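Local coordinates for protein cyclic GMP-AMP synthase-like receptor (Tribolium castaneum, PDB 7LT2) that senses double-stranded RNA and, in response, joins ATP and GTP into 2',3'-cyclic GMP-AMP as a nucleotidyltransferase of innate immunity, at residues K263-L268 with Y279-V284; N313-I316 with I321-Y324. All coordinates share one frame; numbering follows the deposited sequence.

Interaction 1: residues K263-L268 with Y279-V284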
loop_
_atom_site.group_PDB
_atom_site.type_symbol
_atom_site.label_atom_id
_atom_site.label_comp_id
_atom_site.label_asym_id
_atom_site.label_seq_id
_atom_site.Cartn_x
_atom_site.Cartn_y
_atom_site.Cartn_z
ATOM N N LYS A 263 -12.891 7.298 2.878
ATOM C CA LYS A 263 -13.361 6.796 1.594
ATOM C C LYS A 263 -14.349 7.753 0.944
ATOM O O LYS A 263 -14.339 7.902 -0.282
ATOM C CB LYS A 263 -13.961 5.399 1.779
ATOM C CG LYS A 263 -12.877 4.326 2.007
ATOM C CD LYS A 263 -13.469 2.936 2.174
ATOM C CE LYS A 263 -13.947 2.711 3.601
ATOM N NZ LYS A 263 -14.342 1.291 3.827
ATOM N N LEU A 264 -15.181 8.430 1.744
ATOM C CA LEU A 264 -16.066 9.453 1.191
ATOM C C LEU A 264 -15.264 10.572 0.543
ATOM O O LEU A 264 -15.603 11.038 -0.550
ATOM C CB LEU A 264 -16.979 10.017 2.285
ATOM C CG LEU A 264 -18.040 9.073 2.853
ATOM C CD1 LEU A 264 -18.575 9.601 4.179
ATOM C CD2 LEU A 264 -19.172 8.897 1.863
ATOM N N ILE A 265 -14.187 11.012 1.200
ATOM C CA ILE A 265 -13.345 12.051 0.616
ATOM C C ILE A 265 -12.606 11.520 -0.609
ATOM O O ILE A 265 -12.489 12.218 -1.625
ATOM C CB ILE A 265 -12.382 12.618 1.675
ATOM C CG1 ILE A 265 -13.177 13.379 2.743
ATOM C CG2 ILE A 265 -11.329 13.515 1.027
ATOM C CD1 ILE A 265 -12.337 13.906 3.888
ATOM N N LYS A 266 -12.117 10.274 -0.551
ATOM C CA LYS A 266 -11.460 9.700 -1.727
ATOM C C LYS A 266 -12.431 9.571 -2.895
ATOM O O LYS A 266 -12.044 9.757 -4.055
ATOM C CB LYS A 266 -10.843 8.336 -1.391
ATOM C CG LYS A 266 -9.573 8.413 -0.556
ATOM C CD LYS A 266 -9.072 7.026 -0.154
ATOM C CE LYS A 266 -8.651 6.209 -1.361
ATOM N NZ LYS A 266 -7.940 4.941 -0.992
ATOM N N LYS A 267 -13.698 9.248 -2.611
ATOM C CA LYS A 267 -14.695 9.188 -3.675
ATOM C C LYS A 267 -14.893 10.557 -4.305
ATOM O O LYS A 267 -14.979 10.680 -5.533
ATOM C CB LYS A 267 -16.018 8.652 -3.121
ATOM C CG LYS A 267 -17.128 8.453 -4.161
ATOM C CD LYS A 267 -16.808 7.297 -5.094
ATOM C CE LYS A 267 -18.015 6.877 -5.931
ATOM N NZ LYS A 267 -18.473 7.983 -6.801
ATOM N N LEU A 268 -14.955 11.601 -3.473
ATOM C CA LEU A 268 -15.032 12.966 -3.981
ATOM C C LEU A 268 -13.807 13.309 -4.820
ATOM O O LEU A 268 -13.923 13.953 -5.871
ATOM C CB LEU A 268 -15.170 13.938 -2.809
ATOM C CG LEU A 268 -15.318 15.428 -3.115
ATOM C CD1 LEU A 268 -16.577 15.681 -3.932
ATOM C CD2 LEU A 268 -15.334 16.240 -1.822
ATOM N N TYR A 279 -2.620 8.587 -1.310
ATOM C CA TYR A 279 -1.775 8.621 -0.117
ATOM C C TYR A 279 -1.708 10.018 0.482
ATOM O O TYR A 279 -1.453 10.162 1.683
ATOM C CB TYR A 279 -0.364 8.115 -0.426
ATOM C CG TYR A 279 0.504 7.969 0.815
ATOM C CD1 TYR A 279 0.226 6.997 1.774
ATOM C CD2 TYR A 279 1.589 8.807 1.029
ATOM C CE1 TYR A 279 1.019 6.862 2.912
ATOM C CE2 TYR A 279 2.385 8.676 2.158
ATOM C CZ TYR A 279 2.094 7.709 3.098
ATOM O OH TYR A 279 2.897 7.593 4.213
ATOM N N TYR A 280 -1.928 11.055 -0.332
ATOM C CA TYR A 280 -1.938 12.409 0.210
ATOM C C TYR A 280 -3.142 12.615 1.118
ATOM O O TYR A 280 -3.049 13.313 2.135
ATOM C CB TYR A 280 -1.936 13.447 -0.920
ATOM C CG TYR A 280 -0.838 13.269 -1.955
ATOM C CD1 TYR A 280 0.270 12.469 -1.703
ATOM C CD2 TYR A 280 -0.915 13.908 -3.181
ATOM C CE1 TYR A 280 1.266 12.303 -2.651
ATOM C CE2 TYR A 280 0.077 13.756 -4.134
ATOM C CZ TYR A 280 1.163 12.951 -3.862
ATOM O OH TYR A 280 2.152 12.789 -4.806
ATOM N N ILE A 281 -4.283 12.017 0.764
ATOM C CA ILE A 281 -5.453 12.071 1.637
ATOM C C ILE A 281 -5.214 11.250 2.896
ATOM O O ILE A 281 -5.525 11.691 4.011
ATOM C CB ILE A 281 -6.705 11.598 0.878
ATOM C CG1 ILE A 281 -7.045 12.582 -0.242
ATOM C CG2 ILE A 281 -7.892 11.461 1.825
ATOM C CD1 ILE A 281 -8.070 12.054 -1.224
ATOM N N LYS A 282 -4.658 10.043 2.743
ATOM C CA LYS A 282 -4.291 9.241 3.908
ATOM C C LYS A 282 -3.371 10.024 4.835
ATOM O O LYS A 282 -3.551 10.014 6.059
ATOM C CB LYS A 282 -3.618 7.941 3.460
ATOM C CG LYS A 282 -3.424 6.913 4.574
ATOM C CD LYS A 282 -2.544 5.757 4.112
ATOM C CE LYS A 282 -2.407 4.691 5.195
ATOM N NZ LYS A 282 -1.393 3.662 4.823
ATOM N N THR A 283 -2.395 10.736 4.259
ATOM C CA THR A 283 -1.452 11.515 5.054
ATOM C C THR A 283 -2.155 12.623 5.826
ATOM O O THR A 283 -1.839 12.872 6.996
ATOM C CB THR A 283 -0.362 12.098 4.152
ATOM O OG1 THR A 283 0.396 11.032 3.561
ATOM C CG2 THR A 283 0.575 12.996 4.951
ATOM N N VAL A 284 -3.102 13.314 5.185
ATOM C CA VAL A 284 -3.871 14.335 5.891
ATOM C C VAL A 284 -4.557 13.732 7.114
ATOM O O VAL A 284 -4.554 14.323 8.200
ATOM C CB VAL A 284 -4.880 15.002 4.937
ATOM C CG1 VAL A 284 -5.924 15.786 5.711
ATOM C CG2 VAL A 284 -4.151 15.916 3.960
#
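With CG2 anti to the backbone N in both I265 and I281 (chi1 -67° and -66°), the two isoleucines send the same branch into the interface, where I265 CG2 and I281 CG2 lie 4.1 Å apart. The other branch of I281 runs on through an extended chi2 of 168°, which carries CD1 over the start of the K266 side chain: I281 CD1 is 4.0 Å from K266 CG and 4.2 Å from K266 CA. I281 therefore straddles two neighbouring residues, one with each branch. This is apolar packing between consecutive helices, 258-272 and 278-291, of the Mab-21 HhH/H2TH-like domain, at a distance of 7.3 Å between K266 CA and I281 CA. K266 plays two parts. Its aliphatic root packs here, while a bend at chi3 turns the outer chain away from its extended course, and NZ ends in a hydrogen bond to L63 O; by similarity K266 belongs to the ATP site, as do residues 279-282. Y312 of helix 301-318 also touches I281. Within helix 278-291, Y279 O accepts two bonds from opposite faces of its carbonyl plane, one from T283 N and one from T283 OG1, the latter at 2.8 Å.

Interaction 2: residues N313-I316 with I321-Y324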
loop_
_atom_site.group_PDB
_atom_site.type_symbol
_atom_site.label_atom_id
_atom_site.label_comp_id
_atom_site.label_asym_id
_atom_site.label_seq_id
_atom_site.Cartn_x
_atom_site.Cartn_y
_atom_site.Cartn_z
ATOM N N ASN A 313 -9.239 20.552 2.887
ATOM C CA ASN A 313 -9.176 21.724 2.022
ATOM C C ASN A 313 -8.114 22.716 2.482
ATOM O O ASN A 313 -7.467 23.360 1.648
ATOM C CB ASN A 313 -10.544 22.403 1.956
ATOM C CG ASN A 313 -10.671 23.326 0.763
ATOM O OD1 ASN A 313 -9.962 23.171 -0.228
ATOM N ND2 ASN A 313 -11.575 24.292 0.853
ATOM N N GLU A 314 -7.909 22.851 3.798
ATOM C CA GLU A 314 -6.899 23.787 4.290
ATOM C C GLU A 314 -5.489 23.341 3.915
ATOM O O GLU A 314 -4.628 24.179 3.622
ATOM C CB GLU A 314 -7.020 23.954 5.805
ATOM C CG GLU A 314 -8.334 24.561 6.262
ATOM C CD GLU A 314 -8.517 25.993 5.793
ATOM O OE1 GLU A 314 -7.516 26.630 5.398
ATOM O OE2 GLU A 314 -9.668 26.484 5.821
ATOM N N PHE A 315 -5.226 22.031 3.943
ATOM C CA PHE A 315 -3.945 21.523 3.457
ATOM C C PHE A 315 -3.741 21.868 1.989
ATOM O O PHE A 315 -2.668 22.333 1.589
ATOM C CB PHE A 315 -3.863 20.007 3.653
ATOM C CG PHE A 315 -3.475 19.584 5.047
ATOM C CD1 PHE A 315 -2.142 19.503 5.418
ATOM C CD2 PHE A 315 -4.444 19.236 5.974
ATOM C CE1 PHE A 315 -1.781 19.099 6.697
ATOM C CE2 PHE A 315 -4.093 18.829 7.247
ATOM C CZ PHE A 315 -2.758 18.761 7.611
ATOM N N ILE A 316 -4.764 21.632 1.168
ATOM C CA ILE A 316 -4.662 21.910 -0.261
ATOM C C ILE A 316 -4.462 23.401 -0.496
ATOM O O ILE A 316 -3.595 23.816 -1.275
ATOM C CB ILE A 316 -5.905 21.383 -1.000
ATOM C CG1 ILE A 316 -6.035 19.867 -0.836
ATOM C CG2 ILE A 316 -5.847 21.752 -2.476
ATOM C CD1 ILE A 316 -4.911 19.088 -1.479
ATOM N N ILE A 321 1.309 19.313 2.100
ATOM C CA ILE A 321 0.951 18.131 2.877
ATOM C C ILE A 321 2.259 17.471 3.288
ATOM O O ILE A 321 2.830 16.690 2.510
ATOM C CB ILE A 321 0.057 17.164 2.086
ATOM C CG1 ILE A 321 -1.227 17.867 1.645
ATOM C CG2 ILE A 321 -0.269 15.933 2.932
ATOM C CD1 ILE A 321 -2.169 16.976 0.836
ATOM N N PRO A 322 2.790 17.782 4.467
ATOM C CA PRO A 322 4.058 17.173 4.883
ATOM C C PRO A 322 3.924 15.664 4.988
ATOM O O PRO A 322 2.940 15.145 5.522
ATOM C CB PRO A 322 4.332 17.814 6.249
ATOM C CG PRO A 322 3.529 19.074 6.253
ATOM C CD PRO A 322 2.300 18.770 5.443
ATOM N N TYR A 323 4.907 14.960 4.430
ATOM C CA TYR A 323 5.072 13.542 4.708
ATOM C C TYR A 323 5.027 13.334 6.216
ATOM O O TYR A 323 5.719 14.022 6.969
ATOM C CB TYR A 323 6.400 13.069 4.106
ATOM C CG TYR A 323 6.730 11.598 4.242
ATOM C CD1 TYR A 323 5.762 10.614 4.074
ATOM C CD2 TYR A 323 8.035 11.194 4.501
ATOM C CE1 TYR A 323 6.086 9.271 4.187
ATOM C CE2 TYR A 323 8.364 9.861 4.616
ATOM C CZ TYR A 323 7.391 8.904 4.457
ATOM O OH TYR A 323 7.739 7.572 4.573
ATOM N N TYR A 324 4.162 12.422 6.661
ATOM C CA TYR A 324 3.900 12.300 8.092
ATOM C C TYR A 324 5.145 11.886 8.865
ATOM O O TYR A 324 5.315 12.276 10.027
ATOM C CB TYR A 324 2.768 11.299 8.326
ATOM C CG TYR A 324 2.436 11.068 9.781
ATOM C CD1 TYR A 324 1.760 12.032 10.522
ATOM C CD2 TYR A 324 2.794 9.883 10.414
ATOM C CE1 TYR A 324 1.451 11.821 11.857
ATOM C CE2 TYR A 324 2.482 9.664 11.742
ATOM C CZ TYR A 324 1.818 10.640 12.459
ATOM O OH TYR A 324 1.513 10.427 13.783
#
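F315 and I316, near the C-terminal end of helix 301-318, meet I321 and P322 just after the chain has turned out of that helix, so the contact folds the loop back on the last turns of its own helix within the Mab-21 HhH/H2TH-like domain. The nearest backbone approach, 6.0 Å between F315 CA and I321 CA, fits a short connection of four residues.

The aliphatic contacts come first. I321 is gripped at two points along one branch: its CG1 lies 3.9 Å from F315 CB, and its CD1 lies 4.2 Å from I316 CD1. An extended chi2 of 179° carries I321 CD1 outward to the second of these. The CB of I316 points away from the loop, yet chi2 of -65° folds CD1 back, and the two isoleucine side chains then run side by side in the same direction. I321 also touches T283 and I332, and I316 packs on S344 of helix 337-354.

Polar bonds hold the loop from its other neighbours: I321 N donates to N330 OD1, and P322 O accepts from H287 NE2 of helix 278-291. These fix the backbone on both sides of the I321-P322 peptide, while across the pair of segments the contact is wholly apolar.

The aromatic part belongs to F315, whose ring also packs on V284. P322 approaches this ring at its edge, close to the ring plane, with P322 CD 4.3 Å from F315 CE1.

Both contacts are apolar and lie in the same helical domain, but they differ in burial and in what they join. Interaction 1 is buried, its centre about 14 Å from the centre of the chain, and pairs two helices, with K266 and I281 probably part of the ATP site itself. Interaction 2, about 19 Å out, is partly buried and sets a loop against a helix, adding a ring edge to the aliphatic packing. Helix 278-291 connects them: I281 serves interaction 1, while T283 CG2 comes 3.7 Å from I321 CG2 and V284 CG1 comes 3.8 Å from F315 CD2. Y279 OH likewise packs 3.6 Å from Y323 CE1. The centres of the two contacts are 11 Å apart.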